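PDB 4MR0: plasmin and fibronectin-binding protein A, which acts as a fibronectin-dependent adhesin and invasin of Streptococcus pneumoniae, binding human fibronectin, plasmin, plasminogen and serum albumin. Local coordinates for residues 510-522 with 549-561. Numbering follows the deposited sequence.
Sequences DSKGKITVLNNQF and GNFNIVTENGLYK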
loop_
_atom_site.group_PDB
_atom_site.type_symbol
_atom_site.label_atom_id
_atom_site.label_comp_id
_atom_site.label_asym_id
_atom_site.label_seq_id
_atom_site.Cartn_x
_atom_site.Cartn_y
_atom_site.Cartn_z
ATOM N N ASP A 510 1.585 -23.221 -13.425
ATOM C CA ASP A 510 2.880 -23.668 -12.910
ATOM C C ASP A 510 3.007 -23.785 -11.400
ATOM O O ASP A 510 4.108 -23.675 -10.862
ATOM C CB ASP A 510 3.983 -22.741 -13.422
ATOM C CG ASP A 510 4.358 -23.023 -14.857
ATOM O OD1 ASP A 510 5.012 -24.060 -15.101
ATOM O OD2 ASP A 510 3.994 -22.213 -15.741
ATOM N N SER A 511 1.895 -24.016 -10.714
ATOM C CA SER A 511 1.934 -24.149 -9.265
ATOM C C SER A 511 2.220 -25.595 -8.874
ATOM O O SER A 511 1.835 -26.527 -9.580
ATOM C CB SER A 511 0.615 -23.666 -8.662
ATOM O OG SER A 511 0.423 -22.289 -8.960
ATOM N N LYS A 512 2.907 -25.776 -7.752
ATOM C CA LYS A 512 3.276 -27.107 -7.283
ATOM C C LYS A 512 2.789 -27.362 -5.859
ATOM O O LYS A 512 2.174 -26.497 -5.233
ATOM C CB LYS A 512 4.803 -27.266 -7.351
ATOM C CG LYS A 512 5.360 -27.120 -8.771
ATOM C CD LYS A 512 6.763 -26.504 -8.816
ATOM C CE LYS A 512 7.872 -27.516 -8.532
ATOM N NZ LYS A 512 9.218 -26.909 -8.773
ATOM N N GLY A 513 3.065 -28.557 -5.353
ATOM C CA GLY A 513 2.647 -28.894 -4.008
ATOM C C GLY A 513 1.141 -28.984 -3.852
ATOM O O GLY A 513 0.413 -29.215 -4.820
ATOM N N LYS A 514 0.670 -28.778 -2.626
ATOM C CA LYS A 514 -0.752 -28.861 -2.326
ATOM C C LYS A 514 -1.604 -27.732 -2.898
ATOM O O LYS A 514 -1.383 -26.547 -2.620
ATOM C CB LYS A 514 -0.962 -28.946 -0.811
ATOM C CG LYS A 514 -2.407 -29.226 -0.427
ATOM C CD LYS A 514 -2.534 -29.619 1.029
ATOM C CE LYS A 514 -3.955 -30.055 1.336
ATOM N NZ LYS A 514 -4.396 -31.151 0.422
ATOM N N ILE A 515 -2.589 -28.122 -3.697
ATOM C CA ILE A 515 -3.503 -27.182 -4.324
ATOM C C ILE A 515 -4.944 -27.601 -4.030
ATOM O O ILE A 515 -5.296 -28.783 -4.137
ATOM C CB ILE A 515 -3.280 -27.142 -5.841
ATOM C CG1 ILE A 515 -1.852 -26.657 -6.130
ATOM C CG2 ILE A 515 -4.317 -26.238 -6.503
ATOM C CD1 ILE A 515 -1.503 -26.576 -7.603
ATOM N N THR A 516 -5.767 -26.628 -3.650
ATOM C CA THR A 516 -7.168 -26.879 -3.330
ATOM C C THR A 516 -8.018 -25.762 -3.905
ATOM O O THR A 516 -7.849 -24.600 -3.546
ATOM C CB THR A 516 -7.407 -26.917 -1.805
ATOM O OG1 THR A 516 -6.472 -27.808 -1.192
ATOM C CG2 THR A 516 -8.821 -27.406 -1.502
ATOM N N VAL A 517 -8.918 -26.119 -4.812
ATOM C CA VAL A 517 -9.810 -25.151 -5.437
ATOM C C VAL A 517 -11.209 -25.706 -5.222
ATOM O O VAL A 517 -11.617 -26.651 -5.895
ATOM C CB VAL A 517 -9.509 -25.019 -6.942
ATOM C CG1 VAL A 517 -10.451 -24.007 -7.578
ATOM C CG2 VAL A 517 -8.063 -24.583 -7.137
ATOM N N LEU A 518 -11.940 -25.121 -4.277
ATOM C CA LEU A 518 -13.264 -25.632 -3.945
ATOM C C LEU A 518 -14.446 -24.683 -3.991
ATOM O O LEU A 518 -14.441 -23.610 -3.387
ATOM C CB LEU A 518 -13.236 -26.270 -2.553
ATOM C CG LEU A 518 -12.183 -27.344 -2.283
ATOM C CD1 LEU A 518 -12.143 -27.644 -0.790
ATOM C CD2 LEU A 518 -12.499 -28.599 -3.090
ATOM N N ASN A 519 -15.467 -25.123 -4.714
ATOM C CA ASN A 519 -16.730 -24.421 -4.836
ATOM C C ASN A 519 -16.742 -22.920 -5.072
ATOM O O ASN A 519 -17.348 -22.164 -4.315
ATOM C CB ASN A 519 -17.573 -24.763 -3.613
ATOM C CG ASN A 519 -17.615 -26.263 -3.354
ATOM O OD1 ASN A 519 -17.917 -27.045 -4.251
ATOM N ND2 ASN A 519 -17.309 -26.666 -2.131
ATOM N N ASN A 520 -16.072 -22.493 -6.131
ATOM C CA ASN A 520 -16.072 -21.090 -6.500
ATOM C C ASN A 520 -17.317 -20.964 -7.381
ATOM O O ASN A 520 -17.810 -21.968 -7.894
ATOM C CB ASN A 520 -14.809 -20.757 -7.289
ATOM C CG ASN A 520 -13.552 -20.871 -6.447
ATOM O OD1 ASN A 520 -13.276 -20.018 -5.602
ATOM N ND2 ASN A 520 -12.788 -21.934 -6.665
ATOM N N GLN A 521 -17.839 -19.752 -7.529
ATOM C CA GLN A 521 -19.026 -19.520 -8.351
ATOM C C GLN A 521 -18.705 -18.585 -9.512
ATOM O O GLN A 521 -17.953 -17.618 -9.356
ATOM C CB GLN A 521 -20.152 -18.934 -7.494
ATOM C CG GLN A 521 -20.897 -19.968 -6.660
ATOM C CD GLN A 521 -21.804 -19.334 -5.617
ATOM O OE1 GLN A 521 -22.529 -18.375 -5.903
ATOM N NE2 GLN A 521 -21.775 -19.873 -4.401
ATOM N N PHE A 522 -19.272 -18.878 -10.679
ATOM C CA PHE A 522 -19.024 -18.073 -11.874
ATOM C C PHE A 522 -20.326 -17.698 -12.569
ATOM O O PHE A 522 -21.215 -18.532 -12.729
ATOM C CB PHE A 522 -18.132 -18.852 -12.844
ATOM C CG PHE A 522 -16.879 -19.396 -12.215
ATOM C CD1 PHE A 522 -15.727 -18.622 -12.141
ATOM C CD2 PHE A 522 -16.861 -20.676 -11.680
ATOM C CE1 PHE A 522 -14.568 -19.124 -11.544
ATOM C CE2 PHE A 522 -15.711 -21.189 -11.082
ATOM C CZ PHE A 522 -14.564 -20.411 -11.010
ATOM N N GLY A 549 -16.074 -25.473 -17.532
ATOM C CA GLY A 549 -17.166 -25.274 -16.596
ATOM C C GLY A 549 -16.632 -25.165 -15.180
ATOM O O GLY A 549 -15.426 -25.009 -14.971
ATOM N N ASN A 550 -17.529 -25.251 -14.206
ATOM C CA ASN A 550 -17.143 -25.158 -12.809
ATOM C C ASN A 550 -16.785 -26.547 -12.282
ATOM O O ASN A 550 -17.485 -27.526 -12.546
ATOM C CB ASN A 550 -18.297 -24.584 -11.991
ATOM C CG ASN A 550 -17.853 -24.058 -10.639
ATOM O OD1 ASN A 550 -16.801 -24.443 -10.120
ATOM N ND2 ASN A 550 -18.662 -23.177 -10.055
ATOM N N PHE A 551 -15.682 -26.628 -11.552
ATOM C CA PHE A 551 -15.244 -27.889 -10.967
ATOM C C PHE A 551 -14.292 -27.607 -9.822
ATOM O O PHE A 551 -13.932 -26.456 -9.575
ATOM C CB PHE A 551 -14.550 -28.784 -12.003
ATOM C CG PHE A 551 -13.355 -28.153 -12.665
ATOM C CD1 PHE A 551 -13.516 -27.283 -13.739
ATOM C CD2 PHE A 551 -12.063 -28.445 -12.225
ATOM C CE1 PHE A 551 -12.409 -26.709 -14.366
ATOM C CE2 PHE A 551 -10.950 -27.877 -12.843
ATOM C CZ PHE A 551 -11.123 -27.009 -13.918
ATOM N N ASN A 552 -13.892 -28.658 -9.118
ATOM C CA ASN A 552 -12.978 -28.496 -8.009
ATOM C C ASN A 552 -11.680 -29.232 -8.267
ATOM O O ASN A 552 -11.613 -30.141 -9.093
ATOM C CB ASN A 552 -13.605 -29.003 -6.707
ATOM C CG ASN A 552 -14.855 -28.234 -6.321
ATOM O OD1 ASN A 552 -14.973 -27.036 -6.593
ATOM N ND2 ASN A 552 -15.792 -28.918 -5.663
ATOM N N ILE A 553 -10.642 -28.809 -7.563
ATOM C CA ILE A 553 -9.339 -29.431 -7.676
ATOM C C ILE A 553 -8.915 -29.769 -6.264
ATOM O O ILE A 553 -9.090 -28.965 -5.349
ATOM C CB ILE A 553 -8.294 -28.475 -8.269
ATOM C CG1 ILE A 553 -8.734 -28.022 -9.663
ATOM C CG2 ILE A 553 -6.934 -29.166 -8.316
ATOM C CD1 ILE A 553 -7.848 -26.945 -10.260
ATOM N N VAL A 554 -8.375 -30.963 -6.084
ATOM C CA VAL A 554 -7.912 -31.384 -4.777
ATOM C C VAL A 554 -6.597 -32.098 -4.988
ATOM O O VAL A 554 -6.304 -32.558 -6.094
ATOM C CB VAL A 554 -8.915 -32.350 -4.090
ATOM C CG1 VAL A 554 -10.299 -31.721 -4.063
ATOM C CG2 VAL A 554 -8.949 -33.689 -4.817
ATOM N N THR A 555 -5.800 -32.180 -3.933
ATOM C CA THR A 555 -4.519 -32.855 -4.006
ATOM C C THR A 555 -4.622 -34.089 -3.129
ATOM O O THR A 555 -4.936 -33.995 -1.944
ATOM C CB THR A 555 -3.388 -31.947 -3.497
ATOM O OG1 THR A 555 -3.366 -30.742 -4.272
ATOM C CG2 THR A 555 -2.042 -32.645 -3.618
ATOM N N GLU A 556 -4.365 -35.246 -3.724
ATOM C CA GLU A 556 -4.443 -36.513 -3.009
ATOM C C GLU A 556 -3.128 -37.274 -3.142
ATOM O O GLU A 556 -2.756 -37.691 -4.234
ATOM C CB GLU A 556 -5.592 -37.344 -3.581
ATOM C CG GLU A 556 -5.765 -38.714 -2.958
ATOM C CD GLU A 556 -6.738 -39.577 -3.744
ATOM O OE1 GLU A 556 -6.465 -39.837 -4.937
ATOM O OE2 GLU A 556 -7.772 -39.990 -3.176
ATOM N N ASN A 557 -2.434 -37.447 -2.023
ATOM C CA ASN A 557 -1.156 -38.151 -2.005
ATOM C C ASN A 557 -0.191 -37.485 -2.989
ATOM O O ASN A 557 0.521 -38.158 -3.737
ATOM C CB ASN A 557 -1.362 -39.627 -2.378
ATOM C CG ASN A 557 -0.187 -40.509 -1.968
ATOM O OD1 ASN A 557 -0.167 -41.710 -2.257
ATOM N ND2 ASN A 557 0.793 -39.920 -1.286
ATOM N N GLY A 558 -0.187 -36.154 -2.989
ATOM C CA GLY A 558 0.694 -35.408 -3.870
ATOM C C GLY A 558 0.213 -35.264 -5.304
ATOM O O GLY A 558 0.819 -34.534 -6.091
ATOM N N LEU A 559 -0.874 -35.946 -5.653
ATOM C CA LEU A 559 -1.397 -35.874 -7.014
ATOM C C LEU A 559 -2.690 -35.062 -7.091
ATOM O O LEU A 559 -3.455 -35.011 -6.130
ATOM C CB LEU A 559 -1.623 -37.290 -7.555
ATOM C CG LEU A 559 -0.430 -38.244 -7.403
ATOM C CD1 LEU A 559 -0.709 -39.537 -8.160
ATOM C CD2 LEU A 559 0.839 -37.585 -7.934
ATOM N N TYR A 560 -2.925 -34.432 -8.241
ATOM C CA TYR A 560 -4.111 -33.605 -8.450
ATOM C C TYR A 560 -5.222 -34.347 -9.181
ATOM O O TYR A 560 -4.968 -35.276 -9.948
ATOM C CB TYR A 560 -3.754 -32.363 -9.269
ATOM C CG TYR A 560 -2.552 -31.610 -8.759
ATOM C CD1 TYR A 560 -2.581 -30.958 -7.525
ATOM C CD2 TYR A 560 -1.375 -31.560 -9.506
ATOM C CE1 TYR A 560 -1.466 -30.275 -7.052
ATOM C CE2 TYR A 560 -0.256 -30.883 -9.043
ATOM C CZ TYR A 560 -0.307 -30.243 -7.815
ATOM O OH TYR A 560 0.799 -29.573 -7.357
ATOM N N LYS A 561 -6.457 -33.915 -8.953
ATOM C CA LYS A 561 -7.605 -34.524 -9.602
ATOM C C LYS A 561 -8.807 -33.591 -9.625
ATOM O O LYS A 561 -9.122 -32.944 -8.622
ATOM C CB LYS A 561 -7.959 -35.844 -8.905
ATOM C CG LYS A 561 -7.858 -35.804 -7.389
ATOM C CD LYS A 561 -8.010 -37.194 -6.784
ATOM C CE LYS A 561 -9.381 -37.791 -7.090
ATOM N NZ LYS A 561 -9.575 -39.118 -6.437
HETATM O O HOH W 1 -6.486 -30.819 -1.471
HETATM O O HOH W 2 -14.708 -24.072 -8.061
HETATM O O HOH W 3 -21.060 -21.481 -10.495
#
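Strand 515-518, in the last parallel rung of the right-handed beta-helix, meets strand 551-556 of the C-terminal hairpin in a short antiparallel junction that covers the end of the solenoid. On its other side the rung is bonded to strand 490-500. Val517 and Ile553 form a single hydrogen-bonded pair, N of each bound to O of the other at 2.9 Å, and their side chains lie alongside, pointing the same way, with CB atoms 3.9 Å apart.

On both sides of this single bridge, side chains take over from backbone pairing. Asn552, its CG anti to its carbonyl carbon (chi1 -62°), brings OD1 to Asn519 N at 2.7 Å and gives ND2 to Asn519 OD1, the two amide planes nearly perpendicular (81°); both donors stand well above the acceptor's carbonyl plane, not on a lone pair. Asn550 directs ND2 to Asn520 O at 2.6 Å, the oxygen close to its amide plane, while its amide meets the edge of the Phe522 ring. At the far end, Thr555 OG1 donates to Ile515 O at 2.8 Å and Tyr560 OH to Gly513 O at 2.6 Å, both in the carbonyl plane on a lone pair. Ile515 CD1 packs against Tyr560 CE1 at 3.7 Å. A water links Lys514 NZ, Thr516 OG1 and Thr555 N.

Ile553 and Tyr560 touch Phe532, the latter edge-to-face, and Phe551 touches Ile530, so the hairpin lies over strand 530-535. Asn550, Asn552, Thr555 and Tyr560 thus satisfy backbone groups that a further rung would probably have used, consistent with a cap over the edge of strand 515-523.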